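Local coordinates for protein aminotransferase, class I and II (Erwinia tasmaniensis, PDB 5Z0Q) that belongs to the class I and II aminotransferase family of pyridoxal-5'-phosphate-dependent enzymes and carries pyridoxal-5'-phosphate in its pocket, at residues Asp227-Ser239 against Ala249-Phe263. Sequence-based numbering, arbitrary orientation.
Sequences DAAQRSITLMSPS and ASLAVIPNPELRARF
Thr234 and Met236 pair with Val253 and Leu251 through four backbone hydrogen bonds, joining strands 232-236 and 250-253 antiparallel, at 161°, within the large mixed sheet of the aminotransferase fold. On the sheet face bearing these four residues, the Met236 chain runs extended and then bends at its thioether (chi3 -57°), which brings CE to 3.7 Å from Val253 CG2 and also against Leu251 CD1. The other face belongs to Leu235 and Ala252, where Leu235 CD2 lies 3.7 Å from Ala252 CB. There Ile233, its CG1 anti to the backbone N (chi1 171°), runs alongside Ile254 and sets CD1 3.5 Å from Phe263 CE1, tying helix 257-267 to the sheet; Phe111 of helix 101-111 touches both Ile233 and Phe263.

Beyond the strands, Asn256 ND2 gives Gln230 O a nearly straight bond of 2.7 Å, in the plane of both the amide and the carbonyl. OD1 of the same Asn256 accepts weakly from Glu258 N and Leu259 N as N-cap. At the opposite end, Ser237 OG donates to Ala249 O at 2.8 Å and accepts from Ser239 N, an ST turn, and from Ser239 OG. Its single hydroxyl therefore links the two strand ends, and its two bonds from Ser239 are consistent with a fixed position for that residue, whose side chain lies about 4 Å from pyridoxal-5'-phosphate.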
loop_
_atom_site.group_PDB
_atom_site.type_symbol
_atom_site.label_atom_id
_atom_site.label_comp_id
_atom_site.label_asym_id
_atom_site.label_seq_id
_atom_site.Cartn_x
_atom_site.Cartn_y
_atom_site.Cartn_z
ATOM N N ASP A 227 20.424 -18.486 16.019
ATOM C CA ASP A 227 19.686 -19.450 15.211
ATOM C C ASP A 227 18.253 -18.987 14.982
ATOM O O ASP A 227 17.719 -19.127 13.875
ATOM C CB ASP A 227 19.705 -20.823 15.879
ATOM C CG ASP A 227 18.983 -21.878 15.064
ATOM O OD1 ASP A 227 19.572 -22.376 14.082
ATOM O OD2 ASP A 227 17.824 -22.207 15.404
ATOM N N ALA A 228 17.617 -18.434 16.017
ATOM C CA ALA A 228 16.262 -17.918 15.860
ATOM C C ALA A 228 16.235 -16.732 14.905
ATOM O O ALA A 228 15.276 -16.562 14.144
ATOM C CB ALA A 228 15.689 -17.523 17.221
ATOM N N ALA A 229 17.278 -15.900 14.934
ATOM C CA ALA A 229 17.326 -14.742 14.049
ATOM C C ALA A 229 17.457 -15.164 12.590
ATOM O O ALA A 229 16.842 -14.557 11.706
ATOM C CB ALA A 229 18.479 -13.824 14.452
ATOM N N GLN A 230 18.246 -16.203 12.318
ATOM C CA GLN A 230 18.486 -16.649 10.950
ATOM C C GLN A 230 17.372 -17.529 10.399
ATOM O O GLN A 230 17.472 -17.976 9.252
ATOM C CB GLN A 230 19.819 -17.398 10.869
ATOM C CG GLN A 230 21.036 -16.528 11.142
ATOM C CD GLN A 230 21.198 -15.419 10.120
ATOM O OE1 GLN A 230 20.895 -15.599 8.941
ATOM N NE2 GLN A 230 21.671 -14.262 10.570
ATOM N N ARG A 231 16.315 -17.782 11.173
ATOM C CA ARG A 231 15.225 -18.639 10.725
ATOM C C ARG A 231 13.865 -17.957 10.823
ATOM O O ARG A 231 12.840 -18.619 10.618
ATOM C CB ARG A 231 15.207 -19.945 11.532
ATOM C CG ARG A 231 14.688 -19.781 12.955
ATOM C CD ARG A 231 15.034 -20.972 13.844
ATOM N NE ARG A 231 14.625 -22.249 13.267
ATOM C CZ ARG A 231 15.472 -23.189 12.857
ATOM N NH1 ARG A 231 16.779 -23.000 12.968
ATOM N NH2 ARG A 231 15.011 -24.321 12.343
ATOM N N SER A 232 13.822 -16.658 11.116
ATOM C CA SER A 232 12.572 -15.983 11.431
ATOM C C SER A 232 12.461 -14.659 10.688
ATOM O O SER A 232 13.424 -14.153 10.108
ATOM C CB SER A 232 12.440 -15.733 12.939
ATOM O OG SER A 232 13.354 -14.738 13.364
ATOM N N ILE A 233 11.249 -14.108 10.719
ATOM C CA ILE A 233 10.957 -12.761 10.246
ATOM C C ILE A 233 10.109 -12.076 11.311
ATOM O O ILE A 233 9.153 -12.668 11.823
ATOM C CB ILE A 233 10.233 -12.769 8.885
ATOM C CG1 ILE A 233 9.741 -11.364 8.530
ATOM C CG2 ILE A 233 9.083 -13.770 8.883
ATOM C CD1 ILE A 233 8.903 -11.305 7.276
ATOM N N THR A 234 10.467 -10.842 11.652
ATOM C CA THR A 234 9.828 -10.103 12.734
ATOM C C THR A 234 9.028 -8.944 12.149
ATOM O O THR A 234 9.578 -8.116 11.414
ATOM C CB THR A 234 10.873 -9.592 13.726
ATOM O OG1 THR A 234 11.744 -10.669 14.095
ATOM C CG2 THR A 234 10.202 -9.039 14.974
ATOM N N LEU A 235 7.742 -8.882 12.482
ATOM C CA LEU A 235 6.841 -7.843 11.995
ATOM C C LEU A 235 6.538 -6.872 13.129
ATOM O O LEU A 235 6.006 -7.276 14.170
ATOM C CB LEU A 235 5.550 -8.451 11.448
ATOM C CG LEU A 235 5.680 -9.371 10.233
ATOM C CD1 LEU A 235 4.336 -9.987 9.888
ATOM C CD2 LEU A 235 6.239 -8.611 9.043
ATOM N N MET A 236 6.871 -5.599 12.926
ATOM C CA MET A 236 6.645 -4.568 13.928
ATOM C C MET A 236 6.168 -3.292 13.248
ATOM O O MET A 236 6.426 -3.058 12.065
ATOM C CB MET A 236 7.910 -4.291 14.749
ATOM C CG MET A 236 8.331 -5.446 15.641
ATOM S SD MET A 236 9.892 -5.134 16.480
ATOM C CE MET A 236 10.963 -4.821 15.080
ATOM N N SER A 237 5.470 -2.459 14.025
ATOM C CA SER A 237 4.881 -1.222 13.526
ATOM C C SER A 237 4.354 -0.375 14.678
ATOM O O SER A 237 3.959 -0.917 15.718
ATOM C CB SER A 237 3.753 -1.527 12.539
ATOM O OG SER A 237 2.997 -0.368 12.246
ATOM N N PRO A 238 4.344 0.952 14.542
ATOM C CA PRO A 238 3.722 1.792 15.574
ATOM C C PRO A 238 2.252 2.060 15.293
ATOM O O PRO A 238 1.669 2.992 15.858
ATOM C CB PRO A 238 4.547 3.081 15.505
ATOM C CG PRO A 238 4.913 3.179 14.060
ATOM C CD PRO A 238 5.094 1.756 13.562
ATOM N N SER A 239 1.645 1.248 14.423
ATOM C CA SER A 239 0.274 1.503 13.991
ATOM C C SER A 239 -0.702 1.424 15.159
ATOM O O SER A 239 -1.535 2.317 15.348
ATOM C CB SER A 239 -0.122 0.518 12.889
ATOM O OG SER A 239 0.609 0.762 11.700
ATOM N N ALA A 249 2.257 2.279 8.253
ATOM C CA ALA A 249 3.695 2.151 8.062
ATOM C C ALA A 249 4.218 1.059 8.988
ATOM O O ALA A 249 4.084 1.160 10.212
ATOM C CB ALA A 249 4.400 3.478 8.333
ATOM N N SER A 250 4.805 0.016 8.403
ATOM C CA SER A 250 5.309 -1.122 9.158
ATOM C C SER A 250 6.664 -1.527 8.593
ATOM O O SER A 250 7.135 -0.978 7.592
ATOM C CB SER A 250 4.326 -2.298 9.111
ATOM O OG SER A 250 4.258 -2.844 7.806
ATOM N N LEU A 251 7.295 -2.505 9.240
ATOM C CA LEU A 251 8.585 -3.000 8.786
ATOM C C LEU A 251 8.737 -4.459 9.186
ATOM O O LEU A 251 8.192 -4.904 10.201
ATOM C CB LEU A 251 9.744 -2.161 9.346
ATOM C CG LEU A 251 9.856 -1.914 10.856
ATOM C CD1 LEU A 251 10.571 -3.054 11.575
ATOM C CD2 LEU A 251 10.560 -0.591 11.121
ATOM N N ALA A 252 9.484 -5.198 8.372
ATOM C CA ALA A 252 9.828 -6.585 8.646
ATOM C C ALA A 252 11.331 -6.692 8.857
ATOM O O ALA A 252 12.114 -6.077 8.126
ATOM C CB ALA A 252 9.387 -7.503 7.504
ATOM N N VAL A 253 11.729 -7.470 9.857
ATOM C CA VAL A 253 13.134 -7.651 10.209
ATOM C C VAL A 253 13.522 -9.075 9.840
ATOM O O VAL A 253 13.125 -10.033 10.516
ATOM C CB VAL A 253 13.393 -7.371 11.694
ATOM C CG1 VAL A 253 14.885 -7.421 11.987
ATOM C CG2 VAL A 253 12.807 -6.023 12.087
ATOM N N ILE A 254 14.294 -9.218 8.770
ATOM C CA ILE A 254 14.735 -10.511 8.269
ATOM C C ILE A 254 16.257 -10.541 8.310
ATOM O O ILE A 254 16.924 -10.052 7.396
ATOM C CB ILE A 254 14.215 -10.771 6.844
ATOM C CG1 ILE A 254 12.787 -10.242 6.694
ATOM C CG2 ILE A 254 14.263 -12.256 6.525
ATOM C CD1 ILE A 254 12.275 -10.257 5.273
ATOM N N PRO A 255 16.848 -11.101 9.371
ATOM C CA PRO A 255 18.317 -11.158 9.437
ATOM C C PRO A 255 18.933 -12.088 8.407
ATOM O O PRO A 255 20.065 -11.845 7.970
ATOM C CB PRO A 255 18.586 -11.645 10.869
ATOM C CG PRO A 255 17.324 -11.357 11.621
ATOM C CD PRO A 255 16.222 -11.538 10.627
ATOM N N ASN A 256 18.230 -13.139 8.005
ATOM C CA ASN A 256 18.778 -14.072 7.029
ATOM C C ASN A 256 18.836 -13.407 5.659
ATOM O O ASN A 256 17.815 -12.901 5.178
ATOM C CB ASN A 256 17.929 -15.343 6.975
ATOM C CG ASN A 256 18.600 -16.467 6.203
ATOM O OD1 ASN A 256 19.145 -16.261 5.118
ATOM N ND2 ASN A 256 18.561 -17.670 6.765
ATOM N N PRO A 257 20.001 -13.378 5.004
ATOM C CA PRO A 257 20.065 -12.747 3.675
ATOM C C PRO A 257 19.267 -13.491 2.620
ATOM O O PRO A 257 18.593 -12.857 1.799
ATOM C CB PRO A 257 21.569 -12.746 3.361
ATOM C CG PRO A 257 22.246 -12.903 4.690
ATOM C CD PRO A 257 21.331 -13.765 5.500
ATOM N N GLU A 258 19.321 -14.827 2.616
ATOM C CA GLU A 258 18.588 -15.585 1.607
ATOM C C GLU A 258 17.083 -15.469 1.815
ATOM O O GLU A 258 16.325 -15.352 0.845
ATOM C CB GLU A 258 19.018 -17.051 1.631
ATOM C CG GLU A 258 18.483 -17.863 0.459
ATOM C CD GLU A 258 17.892 -19.196 0.882
ATOM O OE1 GLU A 258 17.116 -19.778 0.095
ATOM O OE2 GLU A 258 18.197 -19.659 2.003
ATOM N N LEU A 259 16.631 -15.507 3.071
ATOM C CA LEU A 259 15.207 -15.352 3.342
ATOM C C LEU A 259 14.725 -13.946 3.012
ATOM O O LEU A 259 13.551 -13.758 2.672
ATOM C CB LEU A 259 14.905 -15.690 4.802
ATOM C CG LEU A 259 15.185 -17.128 5.238
ATOM C CD1 LEU A 259 14.789 -17.335 6.692
ATOM C CD2 LEU A 259 14.467 -18.122 4.338
ATOM N N ARG A 260 15.609 -12.949 3.107
ATOM C CA ARG A 260 15.219 -11.588 2.755
ATOM C C ARG A 260 15.072 -11.430 1.247
ATOM O O ARG A 260 14.205 -10.685 0.779
ATOM C CB ARG A 260 16.237 -10.588 3.302
ATOM C CG ARG A 260 15.745 -9.148 3.301
ATOM C CD ARG A 260 16.843 -8.173 3.699
ATOM N NE ARG A 260 17.646 -8.663 4.815
ATOM C CZ ARG A 260 18.943 -8.945 4.735
ATOM N NH1 ARG A 260 19.589 -8.772 3.590
ATOM N NH2 ARG A 260 19.597 -9.391 5.799
ATOM N N ALA A 261 15.913 -12.121 0.473
ATOM C CA ALA A 261 15.797 -12.063 -0.980
ATOM C C ALA A 261 14.532 -12.764 -1.458
ATOM O O ALA A 261 13.851 -12.271 -2.365
ATOM C CB ALA A 261 17.037 -12.679 -1.631
ATOM N N ARG A 262 14.204 -13.915 -0.864
ATOM C CA ARG A 262 12.957 -14.593 -1.203
ATOM C C ARG A 262 11.747 -13.757 -0.810
ATOM O O ARG A 262 10.728 -13.771 -1.509
ATOM C CB ARG A 262 12.901 -15.962 -0.520
ATOM C CG ARG A 262 13.992 -16.925 -0.959
ATOM C CD ARG A 262 14.054 -18.146 -0.052
ATOM N NE ARG A 262 12.799 -18.893 -0.038
ATOM C CZ ARG A 262 12.575 -19.965 0.717
ATOM N NH1 ARG A 262 13.525 -20.420 1.524
ATOM N NH2 ARG A 262 11.403 -20.583 0.665
ATOM N N PHE A 263 11.842 -13.022 0.301
ATOM C CA PHE A 263 10.745 -12.162 0.728
ATOM C C PHE A 263 10.561 -10.994 -0.233
ATOM O O PHE A 263 9.442 -10.713 -0.679
ATOM C CB PHE A 263 11.006 -11.664 2.150
ATOM C CG PHE A 263 9.865 -10.889 2.751
ATOM C CD1 PHE A 263 8.848 -11.541 3.427
ATOM C CD2 PHE A 263 9.818 -9.508 2.653
ATOM C CE1 PHE A 263 7.801 -10.832 3.986
ATOM C CE2 PHE A 263 8.775 -8.793 3.209
ATOM C CZ PHE A 263 7.765 -9.457 3.876
#